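Local coordinates for protein carbamate kinase (Aeropyrum pernix, PDB 2E9Y) that probably phosphorylates carbamate with ATP, as a carbamate kinase of the amino acid kinase family, at residues A30-K33 against R34-I38; L97-E100 against L101-G105; Q76-Y79 against I80-M84; Y137-E140 against E141-L145. All coordinates share one frame; numbering follows the deposited sequence.

Interaction 1: A30-K33 against R34-I38; sequences AAVK and RASSI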
ATOM      1  N   ALA A  30      11.075  15.073  -5.726  1.00 33.06           N
ATOM      2  CA  ALA A  30      11.799  16.283  -5.340  1.00 33.04           C
ATOM      3  C   ALA A  30      11.202  16.906  -4.078  1.00 33.00           C
ATOM      4  O   ALA A  30      11.928  17.376  -3.200  1.00 32.61           O
ATOM      5  CB  ALA A  30      11.774  17.291  -6.482  1.00 33.52           C
ATOM      6  N   ALA A  31       9.875  16.912  -3.993  1.00 30.55           N
ATOM      7  CA  ALA A  31       9.193  17.466  -2.832  1.00 29.79           C
ATOM      8  C   ALA A  31       9.474  16.597  -1.611  1.00 28.21           C
ATOM      9  O   ALA A  31       9.783  17.102  -0.530  1.00 26.55           O
ATOM     10  CB  ALA A  31       7.689  17.536  -3.092  1.00 29.63           C
ATOM     11  N   VAL A  32       9.366  15.285  -1.791  1.00 28.04           N
ATOM     12  CA  VAL A  32       9.594  14.357  -0.690  1.00 29.41           C
ATOM     13  C   VAL A  32      11.038  14.427  -0.185  1.00 29.04           C
ATOM     14  O   VAL A  32      11.318  14.280   0.997  1.00 28.56           O
ATOM     15  CB  VAL A  32       9.283  12.944  -1.184  1.00 30.69           C
ATOM     16  CG1 VAL A  32      10.006  11.917  -0.315  1.00 31.94           C
ATOM     17  CG2 VAL A  32       7.789  12.690  -1.120  1.00 31.47           C
ATOM     18  N   LYS A  33      11.987  14.668  -1.085  1.00 29.56           N
ATOM     19  CA  LYS A  33      13.383  14.783  -0.684  1.00 30.42           C
ATOM     20  C   LYS A  33      13.516  15.950   0.290  1.00 29.81           C
ATOM     21  O   LYS A  33      14.169  15.833   1.327  1.00 28.97           O
ATOM     22  CB  LYS A  33      14.279  15.019  -1.903  1.00 32.07           C
ATOM     23  CG  LYS A  33      15.764  15.123  -1.563  1.00 35.75           C
ATOM     24  CD  LYS A  33      16.620  15.300  -2.813  1.00 37.72           C
ATOM     25  CE  LYS A  33      18.103  15.390  -2.471  1.00 37.78           C
ATOM     26  NZ  LYS A  33      18.614  14.145  -1.828  1.00 38.91           N
ATOM     27  N   ARG A  34      12.893  17.075  -0.052  1.00 29.87           N
ATOM     28  CA  ARG A  34      12.938  18.255   0.806  1.00 29.72           C
ATOM     29  C   ARG A  34      12.318  17.945   2.168  1.00 28.53           C
ATOM     30  O   ARG A  34      12.884  18.279   3.206  1.00 27.39           O
ATOM     31  CB  ARG A  34      12.189  19.428   0.161  1.00 32.00           C
ATOM     32  CG  ARG A  34      12.860  19.995  -1.083  1.00 36.71           C
ATOM     33  CD  ARG A  34      12.297  21.369  -1.450  1.00 40.24           C
ATOM     34  NE  ARG A  34      10.929  21.312  -1.963  1.00 44.35           N
ATOM     35  CZ  ARG A  34      10.603  20.904  -3.186  1.00 45.60           C
ATOM     36  NH1 ARG A  34      11.547  20.517  -4.035  1.00 45.66           N
ATOM     37  NH2 ARG A  34       9.330  20.884  -3.563  1.00 45.95           N
ATOM     38  N   ALA A  35      11.156  17.297   2.159  1.00 26.55           N
ATOM     39  CA  ALA A  35      10.469  16.958   3.402  1.00 25.70           C
ATOM     40  C   ALA A  35      11.250  15.963   4.256  1.00 25.08           C
ATOM     41  O   ALA A  35      11.287  16.086   5.481  1.00 24.02           O
ATOM     42  CB  ALA A  35       9.078  16.407   3.096  1.00 25.40           C
ATOM     43  N   SER A  36      11.875  14.978   3.613  1.00 23.64           N
ATOM     44  CA  SER A  36      12.644  13.973   4.339  1.00 23.84           C
ATOM     45  C   SER A  36      13.866  14.575   5.012  1.00 23.93           C
ATOM     46  O   SER A  36      14.232  14.176   6.115  1.00 21.09           O
ATOM     47  CB  SER A  36      13.084  12.847   3.399  1.00 24.99           C
ATOM     48  OG  SER A  36      11.975  12.051   3.014  1.00 27.78           O
ATOM     49  N   SER A  37      14.497  15.535   4.346  1.00 24.57           N
ATOM     50  CA  SER A  37      15.676  16.178   4.907  1.00 26.95           C
ATOM     51  C   SER A  37      15.285  16.856   6.213  1.00 27.25           C
ATOM     52  O   SER A  37      15.954  16.695   7.236  1.00 27.43           O
ATOM     53  CB  SER A  37      16.232  17.213   3.928  1.00 28.19           C
ATOM     54  OG  SER A  37      17.462  17.736   4.398  1.00 32.90           O
ATOM     55  N   ILE A  38      14.187  17.605   6.169  1.00 26.67           N
ATOM     56  CA  ILE A  38      13.680  18.314   7.339  1.00 27.51           C
ATOM     57  C   ILE A  38      13.255  17.351   8.451  1.00 27.27           C
ATOM     58  O   ILE A  38      13.512  17.602   9.627  1.00 26.79           O
ATOM     59  CB  ILE A  38      12.496  19.222   6.944  1.00 28.35           C
ATOM     60  CG1 ILE A  38      13.007  20.362   6.059  1.00 27.45           C
ATOM     61  CG2 ILE A  38      11.805  19.773   8.186  1.00 29.41           C
ATOM     62  CD1 ILE A  38      11.921  21.180   5.414  1.00 28.60           C
TER

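Interaction 2: L97-E100 against L101-G105; sequences LEEE and LRRRG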
ATOM      1  N   LEU A  97      13.412   9.106   3.185  1.00 21.60           N
ATOM      2  CA  LEU A  97      13.841   9.301   4.565  1.00 21.51           C
ATOM      3  C   LEU A  97      14.953   8.324   4.937  1.00 22.44           C
ATOM      4  O   LEU A  97      15.948   8.710   5.555  1.00 21.34           O
ATOM      5  CB  LEU A  97      12.655   9.141   5.516  1.00 20.12           C
ATOM      6  CG  LEU A  97      12.943   9.380   6.999  1.00 21.04           C
ATOM      7  CD1 LEU A  97      13.705  10.692   7.184  1.00 22.90           C
ATOM      8  CD2 LEU A  97      11.630   9.410   7.762  1.00 20.09           C
ATOM      9  N   GLU A  98      14.785   7.061   4.559  1.00 19.90           N
ATOM     10  CA  GLU A  98      15.797   6.051   4.840  1.00 22.66           C
ATOM     11  C   GLU A  98      17.127   6.439   4.192  1.00 24.29           C
ATOM     12  O   GLU A  98      18.189   6.291   4.795  1.00 24.10           O
ATOM     13  CB  GLU A  98      15.349   4.683   4.314  1.00 21.68           C
ATOM     14  CG  GLU A  98      14.387   3.944   5.232  1.00 21.81           C
ATOM     15  CD  GLU A  98      13.897   2.634   4.634  1.00 21.05           C
ATOM     16  OE1 GLU A  98      14.524   2.145   3.670  1.00 21.51           O
ATOM     17  OE2 GLU A  98      12.892   2.087   5.138  1.00 21.32           O
ATOM     18  N   GLU A  99      17.064   6.941   2.963  1.00 25.04           N
ATOM     19  CA  GLU A  99      18.272   7.342   2.250  1.00 26.91           C
ATOM     20  C   GLU A  99      18.965   8.504   2.959  1.00 28.89           C
ATOM     21  O   GLU A  99      20.194   8.526   3.083  1.00 27.83           O
ATOM     22  CB  GLU A  99      17.925   7.749   0.821  1.00 27.40           C
ATOM     23  CG  GLU A  99      19.119   8.142  -0.029  1.00 31.07           C
ATOM     24  CD  GLU A  99      18.715   8.509  -1.441  1.00 33.13           C
ATOM     25  OE1 GLU A  99      18.053   7.679  -2.104  1.00 34.48           O
ATOM     26  OE2 GLU A  99      19.055   9.624  -1.889  1.00 34.73           O
ATOM     27  N   GLU A 100      18.173   9.466   3.425  1.00 29.03           N
ATOM     28  CA  GLU A 100      18.717  10.628   4.115  1.00 32.05           C
ATOM     29  C   GLU A 100      19.372  10.237   5.434  1.00 32.83           C
ATOM     30  O   GLU A 100      20.495  10.652   5.721  1.00 33.69           O
ATOM     31  CB  GLU A 100      17.616  11.660   4.371  1.00 33.51           C
ATOM     32  CG  GLU A 100      18.100  12.941   5.043  1.00 35.68           C
ATOM     33  CD  GLU A 100      19.243  13.603   4.293  1.00 38.42           C
ATOM     34  OE1 GLU A 100      19.140  13.743   3.055  1.00 39.52           O
ATOM     35  OE2 GLU A 100      20.239  13.990   4.940  1.00 38.47           O
ATOM     36  N   LEU A 101      18.673   9.437   6.233  1.00 32.75           N
ATOM     37  CA  LEU A 101      19.205   9.004   7.518  1.00 33.32           C
ATOM     38  C   LEU A 101      20.494   8.214   7.323  1.00 35.82           C
ATOM     39  O   LEU A 101      21.427   8.321   8.119  1.00 36.46           O
ATOM     40  CB  LEU A 101      18.167   8.154   8.259  1.00 31.06           C
ATOM     41  CG  LEU A 101      16.886   8.902   8.640  1.00 29.91           C
ATOM     42  CD1 LEU A 101      15.856   7.931   9.192  1.00 28.44           C
ATOM     43  CD2 LEU A 101      17.210   9.976   9.665  1.00 30.05           C
ATOM     44  N   ARG A 102      20.537   7.426   6.254  1.00 37.20           N
ATOM     45  CA  ARG A 102      21.704   6.614   5.930  1.00 39.90           C
ATOM     46  C   ARG A 102      22.874   7.531   5.593  1.00 40.66           C
ATOM     47  O   ARG A 102      24.006   7.306   6.029  1.00 40.28           O
ATOM     48  CB  ARG A 102      21.385   5.723   4.731  1.00 41.88           C
ATOM     49  CG  ARG A 102      22.478   4.757   4.329  1.00 44.42           C
ATOM     50  CD  ARG A 102      22.119   4.150   2.991  1.00 46.84           C
ATOM     51  NE  ARG A 102      20.732   3.696   2.987  1.00 48.90           N
ATOM     52  CZ  ARG A 102      19.910   3.805   1.949  1.00 49.66           C
ATOM     53  NH1 ARG A 102      20.331   4.353   0.816  1.00 49.76           N
ATOM     54  NH2 ARG A 102      18.662   3.374   2.047  1.00 49.59           N
ATOM     55  N   ARG A 103      22.586   8.566   4.811  1.00 40.86           N
ATOM     56  CA  ARG A 103      23.596   9.537   4.411  1.00 42.40           C
ATOM     57  C   ARG A 103      24.188  10.203   5.652  1.00 42.50           C
ATOM     58  O   ARG A 103      25.300  10.732   5.616  1.00 42.58           O
ATOM     59  CB  ARG A 103      22.966  10.592   3.495  1.00 43.95           C
ATOM     60  CG  ARG A 103      23.924  11.674   3.027  1.00 45.90           C
ATOM     61  CD  ARG A 103      23.272  12.597   2.006  1.00 47.52           C
ATOM     62  NE  ARG A 103      22.832  11.873   0.814  1.00 48.88           N
ATOM     63  CZ  ARG A 103      21.565  11.586   0.528  1.00 49.96           C
ATOM     64  NH1 ARG A 103      20.590  11.964   1.346  1.00 50.24           N
ATOM     65  NH2 ARG A 103      21.271  10.914  -0.577  1.00 48.92           N
ATOM     66  N   ARG A 104      23.439  10.165   6.751  1.00 41.27           N
ATOM     67  CA  ARG A 104      23.889  10.761   8.000  1.00 40.98           C
ATOM     68  C   ARG A 104      24.466   9.709   8.945  1.00 42.24           C
ATOM     69  O   ARG A 104      24.712   9.983  10.120  1.00 42.92           O
ATOM     70  CB  ARG A 104      22.731  11.499   8.678  1.00 38.76           C
ATOM     71  CG  ARG A 104      22.086  12.557   7.798  1.00 36.48           C
ATOM     72  CD  ARG A 104      21.119  13.433   8.581  1.00 34.62           C
ATOM     73  NE  ARG A 104      20.452  14.405   7.717  1.00 32.29           N
ATOM     74  CZ  ARG A 104      19.686  15.397   8.160  1.00 31.06           C
ATOM     75  NH1 ARG A 104      19.492  15.553   9.462  1.00 30.94           N
ATOM     76  NH2 ARG A 104      19.112  16.229   7.301  1.00 28.14           N
ATOM     77  N   GLY A 105      24.677   8.502   8.427  1.00 43.17           N
ATOM     78  CA  GLY A 105      25.242   7.438   9.240  1.00 44.55           C
ATOM     79  C   GLY A 105      24.238   6.627  10.037  1.00 45.72           C
ATOM     80  O   GLY A 105      24.619   5.712  10.768  1.00 46.16           O
TER
HETATM   81  O   HOH W   1      18.247   5.197  -1.420  1.00 30.92           O
HETATM   82  O   HOH W   2      22.383   6.781   1.487  1.00 40.84           O

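Interaction 3: Q76-Y79 against I80-M84; sequences QPLY and IATAM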
ATOM      1  N   GLN A  76     -12.093   0.683  -9.580  1.00 17.37           N
ATOM      2  CA  GLN A  76     -11.898   0.307  -8.185  1.00 15.70           C
ATOM      3  C   GLN A  76     -12.609   1.331  -7.311  1.00 16.00           C
ATOM      4  O   GLN A  76     -12.690   2.510  -7.665  1.00 16.62           O
ATOM      5  CB  GLN A  76     -10.405   0.273  -7.848  1.00 16.30           C
ATOM      6  CG  GLN A  76      -9.618  -0.744  -8.664  1.00 16.55           C
ATOM      7  CD  GLN A  76     -10.185  -2.145  -8.533  1.00 17.96           C
ATOM      8  OE1 GLN A  76     -10.546  -2.577  -7.435  1.00 16.77           O
ATOM      9  NE2 GLN A  76     -10.260  -2.866  -9.648  1.00 14.65           N
ATOM     10  N   PRO A  77     -13.152   0.896  -6.162  1.00 15.73           N
ATOM     11  CA  PRO A  77     -13.846   1.835  -5.273  1.00 15.41           C
ATOM     12  C   PRO A  77     -12.848   2.769  -4.606  1.00 15.43           C
ATOM     13  O   PRO A  77     -11.651   2.461  -4.515  1.00 13.14           O
ATOM     14  CB  PRO A  77     -14.550   0.917  -4.273  1.00 14.83           C
ATOM     15  CG  PRO A  77     -13.620  -0.245  -4.186  1.00 15.18           C
ATOM     16  CD  PRO A  77     -13.235  -0.478  -5.638  1.00 14.61           C
ATOM     17  N   LEU A  78     -13.350   3.904  -4.136  1.00 13.33           N
ATOM     18  CA  LEU A  78     -12.522   4.918  -3.500  1.00 16.54           C
ATOM     19  C   LEU A  78     -11.656   4.417  -2.349  1.00 15.28           C
ATOM     20  O   LEU A  78     -10.529   4.874  -2.183  1.00 14.93           O
ATOM     21  CB  LEU A  78     -13.408   6.076  -3.019  1.00 17.81           C
ATOM     22  CG  LEU A  78     -12.741   7.295  -2.376  1.00 20.13           C
ATOM     23  CD1 LEU A  78     -11.717   7.888  -3.323  1.00 19.03           C
ATOM     24  CD2 LEU A  78     -13.806   8.330  -2.035  1.00 19.74           C
ATOM     25  N   TYR A  79     -12.160   3.484  -1.547  1.00 14.92           N
ATOM     26  CA  TYR A  79     -11.347   3.014  -0.429  1.00 14.49           C
ATOM     27  C   TYR A  79     -10.129   2.234  -0.899  1.00 15.22           C
ATOM     28  O   TYR A  79      -9.107   2.223  -0.216  1.00 13.49           O
ATOM     29  CB  TYR A  79     -12.184   2.193   0.559  1.00 16.53           C
ATOM     30  CG  TYR A  79     -12.900   1.006  -0.025  1.00 20.52           C
ATOM     31  CD1 TYR A  79     -12.252  -0.212  -0.190  1.00 21.41           C
ATOM     32  CD2 TYR A  79     -14.251   1.093  -0.374  1.00 23.14           C
ATOM     33  CE1 TYR A  79     -12.933  -1.327  -0.685  1.00 24.37           C
ATOM     34  CE2 TYR A  79     -14.937  -0.009  -0.867  1.00 26.40           C
ATOM     35  CZ  TYR A  79     -14.271  -1.215  -1.017  1.00 26.41           C
ATOM     36  OH  TYR A  79     -14.954  -2.311  -1.492  1.00 30.65           O
ATOM     37  N   ILE A  80     -10.232   1.592  -2.063  1.00 13.06           N
ATOM     38  CA  ILE A  80      -9.093   0.869  -2.620  1.00 13.86           C
ATOM     39  C   ILE A  80      -8.118   1.917  -3.173  1.00 12.95           C
ATOM     40  O   ILE A  80      -6.899   1.778  -3.049  1.00 13.32           O
ATOM     41  CB  ILE A  80      -9.529  -0.097  -3.753  1.00 14.30           C
ATOM     42  CG1 ILE A  80     -10.246  -1.311  -3.150  1.00 16.64           C
ATOM     43  CG2 ILE A  80      -8.317  -0.558  -4.559  1.00 14.36           C
ATOM     44  CD1 ILE A  80      -9.432  -2.064  -2.132  1.00 22.88           C
ATOM     45  N   ALA A  81      -8.657   2.966  -3.785  1.00 11.76           N
ATOM     46  CA  ALA A  81      -7.818   4.036  -4.313  1.00 11.75           C
ATOM     47  C   ALA A  81      -7.048   4.662  -3.149  1.00 12.46           C
ATOM     48  O   ALA A  81      -5.846   4.916  -3.246  1.00 11.29           O
ATOM     49  CB  ALA A  81      -8.672   5.089  -5.012  1.00 10.91           C
ATOM     50  N   THR A  82      -7.739   4.896  -2.039  1.00 11.22           N
ATOM     51  CA  THR A  82      -7.084   5.474  -0.872  1.00 11.84           C
ATOM     52  C   THR A  82      -5.962   4.559  -0.375  1.00 11.30           C
ATOM     53  O   THR A  82      -4.866   5.030  -0.069  1.00 11.60           O
ATOM     54  CB  THR A  82      -8.090   5.723   0.274  1.00 14.78           C
ATOM     55  OG1 THR A  82      -8.994   6.763  -0.112  1.00 16.38           O
ATOM     56  CG2 THR A  82      -7.363   6.138   1.549  1.00 14.02           C
ATOM     57  N   ALA A  83      -6.229   3.259  -0.295  1.00 10.89           N
ATOM     58  CA  ALA A  83      -5.201   2.312   0.157  1.00 11.78           C
ATOM     59  C   ALA A  83      -3.992   2.401  -0.770  1.00 12.65           C
ATOM     60  O   ALA A  83      -2.838   2.408  -0.323  1.00 10.71           O
ATOM     61  CB  ALA A  83      -5.752   0.886   0.168  1.00 13.97           C
ATOM     62  N   MET A  84      -4.255   2.467  -2.071  1.00 11.30           N
ATOM     63  CA  MET A  84      -3.190   2.594  -3.054  1.00 11.85           C
ATOM     64  C   MET A  84      -2.316   3.813  -2.766  1.00 11.76           C
ATOM     65  O   MET A  84      -1.095   3.765  -2.837  1.00 10.49           O
ATOM     66  CB  MET A  84      -3.829   2.726  -4.437  1.00 12.39           C
ATOM     67  CG  MET A  84      -4.310   1.383  -4.991  1.00 14.66           C
ATOM     68  SD  MET A  84      -4.925   1.520  -6.674  1.00 19.10           S
ATOM     69  CE  MET A  84      -5.688  -0.105  -6.792  1.00 20.06           C
TER

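Interaction 4: Y137-E140 against E141-L145; sequences YGRE and EAEEL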
ATOM      1  N   TYR A 137     -17.771  14.694 -14.924  1.00 20.32           N
ATOM      2  CA  TYR A 137     -18.709  13.752 -15.525  1.00 20.65           C
ATOM      3  C   TYR A 137     -19.749  14.493 -16.341  1.00 22.09           C
ATOM      4  O   TYR A 137     -20.134  15.612 -15.999  1.00 21.27           O
ATOM      5  CB  TYR A 137     -19.432  12.953 -14.443  1.00 20.39           C
ATOM      6  CG  TYR A 137     -18.553  11.998 -13.684  1.00 20.63           C
ATOM      7  CD1 TYR A 137     -17.894  12.404 -12.526  1.00 19.54           C
ATOM      8  CD2 TYR A 137     -18.392  10.679 -14.112  1.00 18.79           C
ATOM      9  CE1 TYR A 137     -17.094  11.518 -11.803  1.00 20.58           C
ATOM     10  CE2 TYR A 137     -17.597   9.783 -13.394  1.00 19.79           C
ATOM     11  CZ  TYR A 137     -16.953  10.209 -12.241  1.00 20.61           C
ATOM     12  OH  TYR A 137     -16.176   9.328 -11.515  1.00 19.44           O
ATOM     13  N   GLY A 138     -20.198  13.854 -17.419  1.00 23.04           N
ATOM     14  CA  GLY A 138     -21.216  14.445 -18.266  1.00 23.86           C
ATOM     15  C   GLY A 138     -22.573  14.194 -17.641  1.00 24.47           C
ATOM     16  O   GLY A 138     -22.721  13.298 -16.811  1.00 23.77           O
ATOM     17  N   ARG A 139     -23.569  14.980 -18.036  1.00 25.38           N
ATOM     18  CA  ARG A 139     -24.908  14.838 -17.486  1.00 27.33           C
ATOM     19  C   ARG A 139     -25.481  13.426 -17.591  1.00 27.77           C
ATOM     20  O   ARG A 139     -25.945  12.860 -16.599  1.00 27.09           O
ATOM     21  CB  ARG A 139     -25.854  15.823 -18.171  1.00 29.69           C
ATOM     22  CG  ARG A 139     -27.286  15.736 -17.686  1.00 32.94           C
ATOM     23  CD  ARG A 139     -28.173  16.704 -18.448  1.00 37.02           C
ATOM     24  NE  ARG A 139     -29.579  16.531 -18.108  1.00 40.07           N
ATOM     25  CZ  ARG A 139     -30.560  17.293 -18.578  1.00 42.50           C
ATOM     26  NH1 ARG A 139     -30.289  18.290 -19.412  1.00 43.68           N
ATOM     27  NH2 ARG A 139     -31.814  17.060 -18.211  1.00 43.46           N
ATOM     28  N   GLU A 140     -25.454  12.860 -18.793  1.00 28.73           N
ATOM     29  CA  GLU A 140     -25.994  11.523 -19.006  1.00 30.63           C
ATOM     30  C   GLU A 140     -25.301  10.459 -18.163  1.00 29.59           C
ATOM     31  O   GLU A 140     -25.959   9.627 -17.540  1.00 29.14           O
ATOM     32  CB  GLU A 140     -25.906  11.151 -20.489  1.00 34.72           C
ATOM     33  CG  GLU A 140     -26.716  12.071 -21.391  1.00 40.33           C
ATOM     34  CD  GLU A 140     -28.145  12.255 -20.903  1.00 44.28           C
ATOM     35  OE1 GLU A 140     -28.855  11.240 -20.730  1.00 47.09           O
ATOM     36  OE2 GLU A 140     -28.559  13.417 -20.691  1.00 46.03           O
ATOM     37  N   GLU A 141     -23.973  10.488 -18.141  1.00 28.02           N
ATOM     38  CA  GLU A 141     -23.218   9.512 -17.367  1.00 27.95           C
ATOM     39  C   GLU A 141     -23.462   9.683 -15.867  1.00 25.95           C
ATOM     40  O   GLU A 141     -23.609   8.701 -15.140  1.00 25.03           O
ATOM     41  CB  GLU A 141     -21.724   9.634 -17.680  1.00 30.15           C
ATOM     42  CG  GLU A 141     -20.835   8.750 -16.825  1.00 35.25           C
ATOM     43  CD  GLU A 141     -19.411   8.664 -17.349  1.00 37.91           C
ATOM     44  OE1 GLU A 141     -18.890   9.688 -17.842  1.00 40.14           O
ATOM     45  OE2 GLU A 141     -18.807   7.573 -17.256  1.00 40.12           O
ATOM     46  N   ALA A 142     -23.506  10.931 -15.409  1.00 25.19           N
ATOM     47  CA  ALA A 142     -23.729  11.205 -13.995  1.00 24.02           C
ATOM     48  C   ALA A 142     -25.118  10.749 -13.548  1.00 24.42           C
ATOM     49  O   ALA A 142     -25.268  10.138 -12.491  1.00 23.80           O
ATOM     50  CB  ALA A 142     -23.549  12.697 -13.715  1.00 24.45           C
ATOM     51  N   GLU A 143     -26.136  11.037 -14.351  1.00 26.33           N
ATOM     52  CA  GLU A 143     -27.492  10.635 -13.984  1.00 28.42           C
ATOM     53  C   GLU A 143     -27.597   9.114 -13.925  1.00 30.07           C
ATOM     54  O   GLU A 143     -28.342   8.566 -13.114  1.00 31.91           O
ATOM     55  CB  GLU A 143     -28.505  11.204 -14.981  1.00 29.98           C
ATOM     56  CG  GLU A 143     -28.451  12.719 -15.085  1.00 33.55           C
ATOM     57  CD  GLU A 143     -29.591  13.299 -15.894  1.00 36.83           C
ATOM     58  OE1 GLU A 143     -29.961  12.696 -16.925  1.00 38.98           O
ATOM     59  OE2 GLU A 143     -30.106  14.367 -15.504  1.00 37.67           O
ATOM     60  N   GLU A 144     -26.833   8.440 -14.776  1.00 30.90           N
ATOM     61  CA  GLU A 144     -26.831   6.983 -14.818  1.00 32.63           C
ATOM     62  C   GLU A 144     -26.161   6.415 -13.566  1.00 31.65           C
ATOM     63  O   GLU A 144     -26.659   5.464 -12.957  1.00 32.25           O
ATOM     64  CB  GLU A 144     -26.099   6.505 -16.076  1.00 35.02           C
ATOM     65  CG  GLU A 144     -26.017   4.996 -16.236  1.00 40.13           C
ATOM     66  CD  GLU A 144     -27.375   4.323 -16.178  1.00 42.57           C
ATOM     67  OE1 GLU A 144     -28.310   4.801 -16.854  1.00 44.08           O
ATOM     68  OE2 GLU A 144     -27.503   3.309 -15.461  1.00 45.49           O
ATOM     69  N   LEU A 145     -25.032   7.001 -13.184  1.00 29.68           N
ATOM     70  CA  LEU A 145     -24.306   6.557 -11.999  1.00 29.87           C
ATOM     71  C   LEU A 145     -25.153   6.755 -10.744  1.00 29.50           C
ATOM     72  O   LEU A 145     -25.079   5.958  -9.807  1.00 27.91           O
ATOM     73  CB  LEU A 145     -22.986   7.324 -11.867  1.00 29.04           C
ATOM     74  CG  LEU A 145     -21.908   6.965 -12.898  1.00 30.63           C
ATOM     75  CD1 LEU A 145     -20.798   8.000 -12.886  1.00 28.54           C
ATOM     76  CD2 LEU A 145     -21.356   5.581 -12.585  1.00 30.89           C
TER

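Interaction 1: A30-K33 against R34-I38
A30-K33 and R34-I38 are consecutive turns of helix 25-44, joined by i to i+4 backbone bonds, among them A35 N to A31 O at 3.0 Å and S37 N to K33 O at 3.1 Å. Within this alpha-helix of the amino acid kinase fold, R34 folds back along the turn before it. Its chain bends at chi3 (-71°), which lays the guanidinium over the backbone with A31 CA beneath one face, toward the rim; R34 NH2 is 3.5 Å from A31 CA and 3.8 Å from A31 CB. The contact is one of packing. The buried side carries V32, A35 and S36: V32 lies against L92, L93 and S96 of helix 78-103, and A35 against A15. S36 OG, anti to its own carbonyl carbon (chi1 -71°), turns back to the preceding turn and also makes a weak hydrogen bond with S96 OG. An alanine at S36 has no hydroxyl, and V32 O would probably be left with the backbone donor S36 N and S96 OG with one partner fewer. V32 O takes S36 N at 2.8 Å from one face of its carbonyl plane and S36 OG at 3.1 Å from the other.

Interaction 2: L97-E100 against L101-G105
A salt-bridge network of E99, E100, R103 and R104 runs over the last turns of helix 78-103. R103 joins the two glutamates: its NH2 gives a hydrogen bond of 2.9 Å to E99 OE2, which lies in the guanidinium plane and is met on its anti side, while its NH1 makes a weak, bent bond to E100 OE1. E100 in turn spans two arginines. Its chain bends at chi2 (54°), turning the carboxylate toward the following turn, where E100 OE2 uses its anti lone pair to accept R104 NE at 2.8 Å; the carboxylate and guanidinium planes are 79° apart. R104 NH1 continues the chain of charges to D41 of helix 25-44. A leucine in place of R104 would probably leave E100 OE2 and D41 without their cationic mate and remove a tie from the end of this helix to helix 25-44. The helix ends in a Schellman motif: G105, at positive phi, is the C-prime residue, and G105 N bonds R102 O at 2.8 Å. R102 lays one guanidinium face over E99 CA, and a water bridges its NH1 to E99 OE1. E98 OE2 takes V110 N and K94 NZ of its own chain, and OE1 a salt bridge to R116 of the second subunit. On the buried side, L101 CD1 packs against L97 CG at 3.9 Å, while L97 also meets S36 of helix 25-44.

Interaction 3: Q76-Y79 against I80-M84
I80 packs against both P77 and the ring of Y79, with Q76 at its other branch. I80 CG1, 3.7 Å from P77 CG and 3.6 Å from Y79 CE1, touches both rings, while I80 CG2 points to Q76 CB at 4.0 Å. The pyrrolidine also meets the tyrosine directly: P77 CG stands 3.4 Å above one face of the Y79 ring, offset toward its rim. Y79 reaches this place because CG lies between the backbone N and the carbonyl carbon (chi1 56°), folding the ring back over the start of the helix, with Y79 CD1 3.3 Å from I80 N. P77 is the N-cap of helix 78-103, and P77 O receives two backbone donors: A81 N in the carbonyl plane at 3.1 Å, and I80 N from above that plane at 3.0 Å. T82 N to L78 O, 2.8 Å, continues the helical pattern. This buried first turn lies at the subunit interface, where W88 of the second subunit packs on Q76, I80 and M84, and Q76 NE2 bonds V23 O of that subunit. Within its own chain, L78 and A81 rest on V59 of helix 56-67, M84 reaches L62 and F66 of the same helix, and Y79 and T82 meet V197 of strand 197-201.

Interaction 4: Y137-E140 against E141-L145
Y137 and L145 make the main apolar contact, the Y137 ring lying against the first turns of helix 139-149. L145 CD1 meets Y137 CE2 at 3.7 Å, the two side chains crossing at about a right angle, and Y137 CB sits 4.2 Å from A142 CB. Among charged groups, E141 comes to the edge of the same ring, its extended chain placing E141 CD in the ring plane, 3.9 Å from Y137 CD2, with the carboxylate turned 82° from the ring. R139 holds its chain straight from CG to NE, with CG anti to the backbone N (chi1 179°), and reaches E143 in a long, weak salt bridge, R139 NE to E143 OE2 at 3.4 Å; guanidinium and carboxylate planes are nearly perpendicular. E140 lies alongside E143, like charges with E140 OE2 and E143 OE1 4.1 Å apart. Backbone bonds start the helix from its N-cap, G138, whose O accepts A142 N at 2.9 Å, followed by E143 N to R139 O at 2.9 Å. In the fold, the helix packs on a small antiparallel sheet: Y137 pairs by backbone with F161 of strand 161-165, its ring stands edge-to-face with F153 of strand 152-155, and A142 and L145 also touch F153.

In the fold
Along the chain the order is interaction 1, interaction 3, interaction 2, interaction 4. Interactions 3 and 2 mark the start and end of helix 78-103, their centres about 31 Å apart, and both touch the second subunit, so this helix takes part in the dimer interface at both ends. Interaction 1, on helix 25-44, lies about 12 Å from interaction 2, centre to centre, and touches it where S37 O lies 3.2 Å from R104 NH2, a packing contact. Interaction 4 stands apart on the small antiparallel sheet, about 21 Å from interaction 3 and 49 Å from interaction 2 between centres, on the opposite side of the chain's centre from the latter.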